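Local coordinates for FAD-binding oxidoreductase (PDB 7PBG), which is a flavoprotein oxidase that uses bound FAD to dehydrogenate 4-alkylphenols such as 4-ethylphenol, giving 4-vinylphenol, at residues Cys180-Val185 / Ser215-Phe220. Numbering follows the deposited sequence.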
loop_
_atom_site.group_PDB
_atom_site.type_symbol
_atom_site.label_atom_id
_atom_site.label_comp_id
_atom_site.label_asym_id
_atom_site.label_seq_id
_atom_site.Cartn_x
_atom_site.Cartn_y
_atom_site.Cartn_z
ATOM N N CYS A 180 -3.635 -6.791 5.831
ATOM C CA CYS A 180 -4.384 -5.710 6.494
ATOM C C CYS A 180 -4.614 -6.028 7.964
ATOM O O CYS A 180 -5.340 -6.987 8.273
ATOM C CB CYS A 180 -5.712 -5.493 5.777
ATOM S SG CYS A 180 -6.519 -3.975 6.344
ATOM N N GLY A 181 -3.912 -5.356 8.840
ATOM C CA GLY A 181 -4.109 -5.499 10.285
ATOM C C GLY A 181 -3.083 -6.454 10.847
ATOM O O GLY A 181 -3.181 -7.686 10.580
ATOM N N MET A 182 -2.173 -5.951 11.665
ATOM C CA MET A 182 -1.085 -6.753 12.238
ATOM C C MET A 182 -1.084 -6.509 13.740
ATOM O O MET A 182 -1.320 -5.349 14.168
ATOM C CB MET A 182 0.268 -6.299 11.681
ATOM C CG MET A 182 0.433 -6.642 10.243
ATOM S SD MET A 182 1.864 -5.811 9.541
ATOM C CE MET A 182 3.191 -6.788 10.247
ATOM N N GLU A 183 -0.835 -7.564 14.501
ATOM C CA GLU A 183 -0.416 -7.426 15.905
ATOM C C GLU A 183 1.098 -7.588 15.920
ATOM O O GLU A 183 1.612 -8.569 15.320
ATOM C CB GLU A 183 -1.118 -8.463 16.785
ATOM C CG GLU A 183 -0.774 -8.318 18.264
ATOM C CD GLU A 183 -1.552 -9.293 19.138
ATOM O OE1 GLU A 183 -1.149 -10.447 19.208
ATOM O OE2 GLU A 183 -2.594 -8.912 19.694
ATOM N N VAL A 184 1.777 -6.677 16.606
ATOM C CA VAL A 184 3.243 -6.599 16.588
ATOM C C VAL A 184 3.708 -6.416 18.021
ATOM O O VAL A 184 3.283 -5.487 18.668
ATOM C CB VAL A 184 3.759 -5.488 15.630
ATOM C CG1 VAL A 184 5.259 -5.459 15.572
ATOM C CG2 VAL A 184 3.216 -5.658 14.223
ATOM N N VAL A 185 4.653 -7.237 18.442
ATOM C CA VAL A 185 5.397 -6.975 19.707
ATOM C C VAL A 185 6.582 -6.123 19.302
ATOM O O VAL A 185 7.427 -6.558 18.520
ATOM C CB VAL A 185 5.796 -8.277 20.406
ATOM C CG1 VAL A 185 6.654 -7.959 21.620
ATOM C CG2 VAL A 185 4.579 -9.092 20.750
ATOM N N SER A 215 0.386 5.524 8.089
ATOM C CA SER A 215 0.211 4.091 7.761
ATOM C C SER A 215 1.559 3.416 7.972
ATOM O O SER A 215 2.508 3.770 7.227
ATOM C CB SER A 215 -0.300 3.919 6.351
ATOM O OG SER A 215 -1.670 4.300 6.269
ATOM N N ILE A 216 1.670 2.533 8.975
ATOM C CA ILE A 216 3.016 2.041 9.401
ATOM C C ILE A 216 3.171 0.523 9.191
ATOM O O ILE A 216 4.221 0.010 9.534
ATOM C CB ILE A 216 3.304 2.426 10.859
ATOM C CG1 ILE A 216 2.307 1.799 11.836
ATOM C CG2 ILE A 216 3.353 3.936 10.963
ATOM C CD1 ILE A 216 2.651 2.009 13.295
ATOM N N GLU A 217 2.226 -0.183 8.576
ATOM C CA GLU A 217 2.474 -1.646 8.362
ATOM C C GLU A 217 3.697 -1.849 7.448
ATOM O O GLU A 217 4.394 -2.878 7.619
ATOM C CB GLU A 217 1.275 -2.354 7.743
ATOM C CG GLU A 217 0.180 -2.592 8.772
ATOM C CD GLU A 217 -1.095 -3.255 8.295
ATOM O OE1 GLU A 217 -1.115 -3.811 7.141
ATOM O OE2 GLU A 217 -2.049 -3.292 9.113
ATOM N N GLY A 218 3.948 -0.932 6.500
ATOM C CA GLY A 218 5.105 -1.013 5.605
ATOM C C GLY A 218 6.413 -0.897 6.362
ATOM O O GLY A 218 7.452 -1.391 5.839
ATOM N N LEU A 219 6.418 -0.308 7.577
ATOM C CA LEU A 219 7.661 -0.256 8.386
ATOM C C LEU A 219 8.111 -1.659 8.770
ATOM O O LEU A 219 9.292 -1.833 9.043
ATOM C CB LEU A 219 7.437 0.510 9.677
ATOM C CG LEU A 219 7.316 2.010 9.571
ATOM C CD1 LEU A 219 7.415 2.580 10.976
ATOM C CD2 LEU A 219 8.392 2.558 8.680
ATOM N N PHE A 220 7.201 -2.617 8.856
ATOM C CA PHE A 220 7.547 -3.977 9.335
ATOM C C PHE A 220 7.947 -4.878 8.162
ATOM O O PHE A 220 8.088 -6.114 8.374
ATOM C CB PHE A 220 6.391 -4.545 10.154
ATOM C CG PHE A 220 6.120 -3.704 11.365
ATOM C CD1 PHE A 220 7.044 -3.609 12.392
ATOM C CD2 PHE A 220 5.012 -2.870 11.386
ATOM C CE1 PHE A 220 6.813 -2.762 13.462
ATOM C CE2 PHE A 220 4.751 -2.078 12.489
ATOM C CZ PHE A 220 5.670 -1.992 13.512
#
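In the FAD-binding domain of this oxidase, strand 179-186 meets a short 3-10 turn at 217-220 through Gly181, Met182 and Val184 on one side and Glu217 and Phe220 on the other. The Glu217 chain runs extended beyond CG to the strand backbone. Glu217 OE2 accepts a 2.8 Å hydrogen bond from Gly181 N, bent to 142° at the hydrogen. The donor comes from the syn side, 19° out of the carboxylate plane. OE2 is also hydrogen-bonded to Thr194 OG1, and OE1 forms a salt bridge with Arg179, so both oxygens of the buried carboxylate are held. A leucine in place of Glu217 would probably leave Gly181 N without this acceptor and take from Arg179 its carboxylate partner here. The strand belongs to the antiparallel sheet of the PCMH-type FAD domain and pairs with strand 226-237, where Met182 touches the FAD-binding Cys228. The Met182 chain bends at chi3 (75°), which turns CE toward Phe220. Met182 SD lies 3.7 Å from Glu217 CG, and Met182 CE reaches Phe220 CB at 3.9 Å. Val184 and Phe220 meet tip to tip. Both Val184 methyls lie over one face of the Phe220 ring, CG2 over its centre and CG1 toward CE1. Val184 CG1 makes a CH-pi contact, 4.1 Å from the Phe220 centroid. Leu192 and Phe225 also pack on Phe220.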